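Local coordinates for protein CbsA (Xanthomonas oryzae pv. oryzae, PDB 5XYH) that probably releases cellobiose from the chain ends of cellulose as a secreted family 6 exoglucanase that attacks plant cell walls, at residues N16-K21 / Q70-A75; Q40-Y45 / Y357-G362. All coordinates share one frame; numbering follows the deposited sequence.

In the fold
Both contacts are largely buried, and contact 2 lies nearer the centre of the chain than contact 1, about 13 Å against about 19 Å, each measured from the centre of the contact. Contact 1 joins the start of the N-terminal helix 17-27 to helix 69-79, which links the parallel strands 49-51 and 86-92; its chemistry is polar, with a cap amide and a carboxylate around a histidine ring. Contact 2 joins the end of helix 33-42 to the loop after barrel strand 354-358, and is aromatic and apolar. Helix 17-27 reaches both: Tyr19 OH, hydrogen-bonded to Gly363 O, also packs against Val42 CG1 at 3.6 Å, and the Tyr19 ring lies beside Gly362.

Contact 1. Residues N16-K21 / Q70-A75; sequences NPDYSK and QGHLNA
An N-cap opens helix 17-27, and its cap residue, Asn16, faces His72 of helix 69-79, the helix between strands 49-51 and 86-92 of the family 6 beta/alpha fold. Asn16 OD1 accepts from Asp18 N at 2.9 Å, a somewhat bent bond with an N-H...O angle of 157°. The donor stands well above the plane of the Asn16 amide, so the bond does not follow a lone pair. Asn16 CG, anti to the backbone N (chi1 179°), carries the amide toward His72 while OD1 stays within reach of Asp18 N, and the oxygen that caps the helix also meets the neighbouring one. There OD1 comes to the edge of the imidazole, in its plane, 3.3 Å from His72 CE1. The amide plane is turned 79° from that of the ring. The ring rotation is probably fixed by the hydrogen bond between His72 ND1 and Tyr14 OH, while Val49 of strand 49-51 touches both His72 and Asn16. The carboxylate of Asp18 approaches the same corner of the ring, its plane steeply inclined to the imidazole. Its OD2 is already bonded to Leu67 N, and the carboxylate may add a favourable charge at the helix start. Asp18 OD2 lies 3.7 Å from His72 CE1 and 4.1 Å from His72 NE2.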
ATOM      1  N   ASN A  16      16.073  -3.808   2.511  1.00 15.38           N
ATOM      2  CA  ASN A  16      15.784  -4.882   3.461  1.00 15.50           C
ATOM      3  C   ASN A  16      16.471  -6.172   3.034  1.00 14.99           C
ATOM      4  O   ASN A  16      16.151  -6.708   1.967  1.00 14.64           O
ATOM      5  CB  ASN A  16      14.272  -5.086   3.564  1.00 14.33           C
ATOM      6  CG  ASN A  16      13.876  -6.221   4.527  1.00 15.62           C
ATOM      7  OD1 ASN A  16      14.711  -6.811   5.223  1.00 15.77           O
ATOM      8  ND2 ASN A  16      12.576  -6.521   4.567  1.00 15.07           N
ATOM      9  N   PRO A  17      17.404  -6.708   3.828  1.00 15.72           N
ATOM     10  CA  PRO A  17      18.091  -7.945   3.420  1.00 16.06           C
ATOM     11  C   PRO A  17      17.169  -9.144   3.344  1.00 15.86           C
ATOM     12  O   PRO A  17      17.509 -10.127   2.671  1.00 16.01           O
ATOM     13  CB  PRO A  17      19.172  -8.131   4.496  1.00 17.43           C
ATOM     14  CG  PRO A  17      18.748  -7.290   5.636  1.00 17.45           C
ATOM     15  CD  PRO A  17      17.961  -6.144   5.072  1.00 16.22           C
ATOM     16  N   ASP A  18      16.005  -9.100   3.993  1.00 15.22           N
ATOM     17  CA  ASP A  18      15.070 -10.210   3.839  1.00 15.15           C
ATOM     18  C   ASP A  18      14.450 -10.212   2.447  1.00 14.95           C
ATOM     19  O   ASP A  18      14.222 -11.278   1.864  1.00 14.84           O
ATOM     20  CB  ASP A  18      13.990 -10.145   4.905  1.00 15.49           C
ATOM     21  CG  ASP A  18      14.542 -10.343   6.294  1.00 16.84           C
ATOM     22  OD1 ASP A  18      15.533 -11.099   6.436  1.00 17.98           O
ATOM     23  OD2 ASP A  18      13.980  -9.741   7.234  1.00 16.73           O
ATOM     24  N   TYR A  19      14.137  -9.028   1.912  1.00 14.46           N
ATOM     25  CA  TYR A  19      13.673  -8.952   0.530  1.00 14.01           C
ATOM     26  C   TYR A  19      14.781  -9.378  -0.429  1.00 13.78           C
ATOM     27  O   TYR A  19      14.532 -10.129  -1.377  1.00 13.48           O
ATOM     28  CB  TYR A  19      13.180  -7.533   0.224  1.00 13.62           C
ATOM     29  CG  TYR A  19      12.553  -7.356  -1.137  1.00 13.12           C
ATOM     30  CD1 TYR A  19      11.284  -7.857  -1.412  1.00 13.37           C
ATOM     31  CD2 TYR A  19      13.221  -6.678  -2.149  1.00 13.87           C
ATOM     32  CE1 TYR A  19      10.707  -7.705  -2.664  1.00 12.94           C
ATOM     33  CE2 TYR A  19      12.649  -6.516  -3.405  1.00 13.08           C
ATOM     34  CZ  TYR A  19      11.391  -7.036  -3.653  1.00 13.22           C
ATOM     35  OH  TYR A  19      10.816  -6.871  -4.902  1.00 12.80           O
ATOM     36  N   SER A  20      16.017  -8.921  -0.183  1.00 14.42           N
ATOM     37  CA  SER A  20      17.152  -9.404  -0.973  1.00 15.23           C
ATOM     38  C   SER A  20      17.231 -10.929  -0.957  1.00 15.55           C
ATOM     39  O   SER A  20      17.427 -11.558  -2.004  1.00 15.96           O
ATOM     40  CB  SER A  20      18.458  -8.788  -0.460  1.00 15.04           C
ATOM     41  OG  SER A  20      18.408  -7.370  -0.572  1.00 17.15           O
ATOM     42  N   LYS A  21      17.061 -11.545   0.218  1.00 15.50           N
ATOM     43  CA  LYS A  21      17.175 -13.000   0.288  1.00 16.83           C
ATOM     44  C   LYS A  21      16.047 -13.677  -0.483  1.00 15.28           C
ATOM     45  O   LYS A  21      16.271 -14.691  -1.154  1.00 14.38           O
ATOM     46  CB  LYS A  21      17.198 -13.451   1.745  1.00 17.92           C
ATOM     47  CG  LYS A  21      17.049 -14.959   1.921  1.00 19.77           C
ATOM     48  CD  LYS A  21      17.572 -15.415   3.265  1.00 21.04           C
ATOM     49  CE  LYS A  21      17.031 -14.553   4.395  1.00 23.32           C
ATOM     50  NZ  LYS A  21      17.536 -15.029   5.715  1.00 28.65           N
ATOM     51  N   GLN A  70      14.459  -4.288  15.661  1.00 17.70           N
ATOM     52  CA  GLN A  70      15.788  -3.776  15.984  1.00 18.19           C
ATOM     53  C   GLN A  70      16.823  -4.210  14.954  1.00 18.10           C
ATOM     54  O   GLN A  70      17.738  -3.443  14.627  1.00 19.11           O
ATOM     55  CB  GLN A  70      16.209  -4.229  17.376  1.00 19.74           C
ATOM     56  CG  GLN A  70      15.258  -3.785  18.450  1.00 21.52           C
ATOM     57  CD  GLN A  70      15.792  -4.085  19.824  1.00 25.42           C
ATOM     58  OE1 GLN A  70      16.994  -4.326  19.992  1.00 26.25           O
ATOM     59  NE2 GLN A  70      14.909  -4.069  20.824  1.00 24.45           N
ATOM     60  N   GLY A  71      16.710  -5.440  14.441  1.00 16.63           N
ATOM     61  CA  GLY A  71      17.630  -5.875  13.396  1.00 17.08           C
ATOM     62  C   GLY A  71      17.529  -5.022  12.141  1.00 16.96           C
ATOM     63  O   GLY A  71      18.542  -4.699  11.510  1.00 15.83           O
ATOM     64  N   HIS A  72      16.303  -4.660  11.755  1.00 15.92           N
ATOM     65  CA  HIS A  72      16.108  -3.750  10.633  1.00 16.24           C
ATOM     66  C   HIS A  72      16.761  -2.411  10.908  1.00 16.09           C
ATOM     67  O   HIS A  72      17.438  -1.848  10.045  1.00 15.83           O
ATOM     68  CB  HIS A  72      14.619  -3.541  10.370  1.00 15.23           C
ATOM     69  CG  HIS A  72      13.941  -4.713   9.748  1.00 15.45           C
ATOM     70  ND1 HIS A  72      14.279  -5.197   8.502  1.00 14.74           N
ATOM     71  CD2 HIS A  72      12.910  -5.472  10.181  1.00 15.45           C
ATOM     72  CE1 HIS A  72      13.493  -6.214   8.204  1.00 15.01           C
ATOM     73  NE2 HIS A  72      12.656  -6.403   9.208  1.00 14.97           N
ATOM     74  N   LEU A  73      16.545  -1.875  12.105  1.00 16.72           N
ATOM     75  CA  LEU A  73      17.077  -0.554  12.417  1.00 17.55           C
ATOM     76  C   LEU A  73      18.598  -0.578  12.500  1.00 18.13           C
ATOM     77  O   LEU A  73      19.259   0.402  12.124  1.00 19.30           O
ATOM     78  CB  LEU A  73      16.473  -0.051  13.723  1.00 17.69           C
ATOM     79  CG  LEU A  73      14.957   0.167  13.677  1.00 17.04           C
ATOM     80  CD1 LEU A  73      14.383   0.287  15.082  1.00 16.95           C
ATOM     81  CD2 LEU A  73      14.630   1.401  12.845  1.00 17.26           C
ATOM     82  N   ASN A  74      19.158  -1.687  12.992  1.00 18.11           N
ATOM     83  CA  ASN A  74      20.606  -1.869  12.986  1.00 18.91           C
ATOM     84  C   ASN A  74      21.147  -1.949  11.568  1.00 18.73           C
ATOM     85  O   ASN A  74      22.166  -1.321  11.252  1.00 18.88           O
ATOM     86  CB  ASN A  74      20.978  -3.127  13.768  1.00 18.66           C
ATOM     87  CG  ASN A  74      20.745  -2.970  15.253  1.00 19.84           C
ATOM     88  OD1 ASN A  74      20.617  -1.854  15.749  1.00 20.46           O
ATOM     89  ND2 ASN A  74      20.673  -4.092  15.973  1.00 20.52           N
ATOM     90  N   ALA A  75      20.491  -2.723  10.697  1.00 18.04           N
ATOM     91  CA  ALA A  75      20.959  -2.792   9.317  1.00 17.77           C
ATOM     92  C   ALA A  75      20.889  -1.421   8.656  1.00 18.97           C
ATOM     93  O   ALA A  75      21.786  -1.045   7.885  1.00 17.98           O
ATOM     94  CB  ALA A  75      20.151  -3.816   8.520  1.00 17.36           C
TER

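Contact 2. Residues Q40-Y45 / Y357-G362; sequences QVVKSY and YVWGKG
Val41 O is gripped by two groups of Ser44 where helix 33-42 ends. Ser44 OG donates to Val41 O in the carbonyl plane, on a lone pair, at an unusually short 2.5 Å, and Ser44 N adds a second bond at 2.9 Å to Val41 O. The chain then closes a type I turn from Val42 to Tyr45, which brings Tyr45 over the indole of Trp359. The same Ser44 OG sits above the centre of one face of the Tyr45 ring, so the turn and the aromatic side chain are packed together. Trp359 follows strand 354-358, a strand of the distorted beta/alpha barrel of family 6 glycoside hydrolases, in the loop beyond its C-terminal end; in such barrels the substrate cleft lies at this end. Its NE1 donates to Met344 O, which probably helps to fix the rotation of the indole. Tyr45 turns an edge toward the indole face in an offset edge-to-face pair, the planes at 67° and the six-membered rings 5.2 Å apart between centroids. Its closest carbon, Tyr45 CD2, comes to 3.4 Å from Trp359 CH2. A CH-pi contact accompanies it, with Tyr45 CB 4.2 Å from the centroid of the Trp359 six-membered ring. Val42 packs against the rim of the indole: its CG1, anti to the backbone N (chi1 164°), lies 3.9 Å from Trp359 CZ3, and Val42 O approaches that same carbon.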
ATOM      1  N   GLN A  40      18.671  -8.532  -9.904  1.00 16.06           N
ATOM      2  CA  GLN A  40      19.691  -7.871  -9.086  1.00 16.64           C
ATOM      3  C   GLN A  40      19.362  -6.396  -8.889  1.00 15.76           C
ATOM      4  O   GLN A  40      19.506  -5.861  -7.788  1.00 15.61           O
ATOM      5  CB  GLN A  40      21.076  -8.009  -9.724  1.00 17.90           C
ATOM      6  CG  GLN A  40      21.632  -9.427  -9.760  1.00 20.53           C
ATOM      7  CD  GLN A  40      22.835  -9.588 -10.718  1.00 26.96           C
ATOM      8  OE1 GLN A  40      22.798  -9.167 -11.884  1.00 29.57           O
ATOM      9  NE2 GLN A  40      23.905 -10.204 -10.216  1.00 29.32           N
ATOM     10  N   VAL A  41      18.917  -5.729  -9.953  1.00 15.68           N
ATOM     11  CA  VAL A  41      18.543  -4.322  -9.860  1.00 15.94           C
ATOM     12  C   VAL A  41      17.328  -4.152  -8.957  1.00 15.13           C
ATOM     13  O   VAL A  41      17.280  -3.244  -8.115  1.00 15.62           O
ATOM     14  CB  VAL A  41      18.280  -3.753 -11.265  1.00 16.77           C
ATOM     15  CG1 VAL A  41      17.745  -2.325 -11.163  1.00 16.58           C
ATOM     16  CG2 VAL A  41      19.547  -3.806 -12.114  1.00 17.60           C
ATOM     17  N   VAL A  42      16.331  -5.017  -9.118  1.00 14.42           N
ATOM     18  CA  VAL A  42      15.115  -4.913  -8.315  1.00 15.08           C
ATOM     19  C   VAL A  42      15.442  -5.007  -6.828  1.00 15.02           C
ATOM     20  O   VAL A  42      14.934  -4.217  -6.020  1.00 15.18           O
ATOM     21  CB  VAL A  42      14.100  -5.982  -8.761  1.00 14.39           C
ATOM     22  CG1 VAL A  42      13.009  -6.174  -7.719  1.00 14.76           C
ATOM     23  CG2 VAL A  42      13.498  -5.588 -10.105  1.00 15.32           C
ATOM     24  N   LYS A  43      16.326  -5.933  -6.441  1.00 14.60           N
ATOM     25  CA  LYS A  43      16.660  -6.024  -5.024  1.00 14.98           C
ATOM     26  C   LYS A  43      17.592  -4.914  -4.550  1.00 14.89           C
ATOM     27  O   LYS A  43      17.939  -4.898  -3.366  1.00 14.85           O
ATOM     28  CB  LYS A  43      17.265  -7.395  -4.683  1.00 15.59           C
ATOM     29  CG  LYS A  43      18.599  -7.686  -5.304  1.00 15.47           C
ATOM     30  CD  LYS A  43      19.244  -8.898  -4.660  1.00 16.45           C
ATOM     31  CE  LYS A  43      20.557  -9.254  -5.350  1.00 17.86           C
ATOM     32  NZ  LYS A  43      21.383 -10.184  -4.528  1.00 17.16           N
ATOM     33  N   SER A  44      18.015  -3.998  -5.429  1.00 14.68           N
ATOM     34  CA  SER A  44      18.793  -2.849  -4.980  1.00 16.83           C
ATOM     35  C   SER A  44      17.913  -1.712  -4.467  1.00 16.76           C
ATOM     36  O   SER A  44      18.444  -0.718  -3.952  1.00 16.51           O
ATOM     37  CB  SER A  44      19.711  -2.325  -6.102  1.00 18.15           C
ATOM     38  OG  SER A  44      19.010  -1.676  -7.164  1.00 17.64           O
ATOM     39  N   TYR A  45      16.557  -1.842  -4.575  1.00 15.51           N
ATOM     40  CA  TYR A  45      15.679  -0.741  -4.215  1.00 14.75           C
ATOM     41  C   TYR A  45      15.123  -0.921  -2.808  1.00 14.60           C
ATOM     42  O   TYR A  45      14.885  -2.047  -2.366  1.00 15.00           O
ATOM     43  CB  TYR A  45      14.518  -0.635  -5.204  1.00 14.57           C
ATOM     44  CG  TYR A  45      14.937  -0.249  -6.613  1.00 15.26           C
ATOM     45  CD1 TYR A  45      15.620   0.946  -6.867  1.00 16.11           C
ATOM     46  CD2 TYR A  45      14.612  -1.061  -7.695  1.00 16.03           C
ATOM     47  CE1 TYR A  45      15.994   1.305  -8.163  1.00 16.77           C
ATOM     48  CE2 TYR A  45      14.966  -0.707  -8.986  1.00 16.63           C
ATOM     49  CZ  TYR A  45      15.667   0.474  -9.214  1.00 16.94           C
ATOM     50  OH  TYR A  45      16.011   0.808 -10.511  1.00 18.67           O
ATOM     51  N   TYR A 357       7.653   8.373  -4.573  1.00 13.26           N
ATOM     52  CA  TYR A 357       7.165   7.050  -4.957  1.00 13.45           C
ATOM     53  C   TYR A 357       7.886   6.037  -4.078  1.00 13.06           C
ATOM     54  O   TYR A 357       9.104   6.123  -3.916  1.00 12.98           O
ATOM     55  CB  TYR A 357       7.427   6.739  -6.432  1.00 12.74           C
ATOM     56  CG  TYR A 357       6.810   7.709  -7.425  1.00 13.26           C
ATOM     57  CD1 TYR A 357       5.555   8.266  -7.215  1.00 14.30           C
ATOM     58  CD2 TYR A 357       7.490   8.057  -8.581  1.00 14.99           C
ATOM     59  CE1 TYR A 357       4.995   9.163  -8.130  1.00 14.20           C
ATOM     60  CE2 TYR A 357       6.949   8.941  -9.499  1.00 15.34           C
ATOM     61  CZ  TYR A 357       5.704   9.488  -9.271  1.00 16.14           C
ATOM     62  OH  TYR A 357       5.179  10.363 -10.187  1.00 15.98           O
ATOM     63  N   VAL A 358       7.137   5.100  -3.484  1.00 12.55           N
ATOM     64  CA  VAL A 358       7.708   4.121  -2.566  1.00 12.11           C
ATOM     65  C   VAL A 358       7.269   2.732  -3.020  1.00 12.37           C
ATOM     66  O   VAL A 358       6.261   2.565  -3.708  1.00 10.95           O
ATOM     67  CB  VAL A 358       7.293   4.355  -1.091  1.00 12.12           C
ATOM     68  CG1 VAL A 358       7.705   5.756  -0.602  1.00 13.36           C
ATOM     69  CG2 VAL A 358       5.795   4.127  -0.908  1.00 11.63           C
ATOM     70  N   TRP A 359       8.055   1.728  -2.646  1.00 11.70           N
ATOM     71  CA  TRP A 359       7.623   0.342  -2.816  1.00 11.35           C
ATOM     72  C   TRP A 359       7.068  -0.074  -1.462  1.00 12.72           C
ATOM     73  O   TRP A 359       7.783  -0.600  -0.604  1.00 13.22           O
ATOM     74  CB  TRP A 359       8.765  -0.552  -3.285  1.00 12.38           C
ATOM     75  CG  TRP A 359       9.069  -0.372  -4.727  1.00 11.95           C
ATOM     76  CD1 TRP A 359       8.554   0.582  -5.563  1.00 11.87           C
ATOM     77  CD2 TRP A 359       9.932  -1.182  -5.527  1.00 12.45           C
ATOM     78  NE1 TRP A 359       9.052   0.417  -6.823  1.00 12.82           N
ATOM     79  CE2 TRP A 359       9.912  -0.652  -6.830  1.00 12.95           C
ATOM     80  CE3 TRP A 359      10.735  -2.299  -5.264  1.00 13.67           C
ATOM     81  CZ2 TRP A 359      10.658  -1.207  -7.879  1.00 13.07           C
ATOM     82  CZ3 TRP A 359      11.484  -2.849  -6.307  1.00 13.64           C
ATOM     83  CH2 TRP A 359      11.437  -2.303  -7.594  1.00 14.30           C
ATOM     84  N   GLY A 360       5.783   0.229  -1.258  1.00 12.29           N
ATOM     85  CA  GLY A 360       5.129  -0.126  -0.010  1.00 12.10           C
ATOM     86  C   GLY A 360       5.080  -1.621   0.200  1.00 13.38           C
ATOM     87  O   GLY A 360       5.407  -2.124   1.274  1.00 13.63           O
ATOM     88  N   LYS A 361       4.675  -2.355  -0.822  1.00 12.87           N
ATOM     89  CA  LYS A 361       4.741  -3.805  -0.792  1.00 13.18           C
ATOM     90  C   LYS A 361       5.746  -4.257  -1.838  1.00 13.66           C
ATOM     91  O   LYS A 361       5.547  -4.015  -3.034  1.00 13.64           O
ATOM     92  CB  LYS A 361       3.372  -4.428  -1.051  1.00 12.92           C
ATOM     93  CG  LYS A 361       3.440  -5.943  -1.192  1.00 14.84           C
ATOM     94  CD  LYS A 361       2.432  -6.629  -0.295  1.00 15.16           C
ATOM     95  CE  LYS A 361       2.450  -8.143  -0.539  1.00 15.62           C
ATOM     96  NZ  LYS A 361       1.497  -8.816   0.375  1.00 16.68           N
ATOM     97  N   GLY A 362       6.813  -4.913  -1.388  1.00 14.58           N
ATOM     98  CA  GLY A 362       7.829  -5.433  -2.292  1.00 14.37           C
ATOM     99  C   GLY A 362       7.297  -6.485  -3.243  1.00 13.45           C
ATOM    100  O   GLY A 362       6.724  -7.492  -2.808  1.00 14.07           O
TER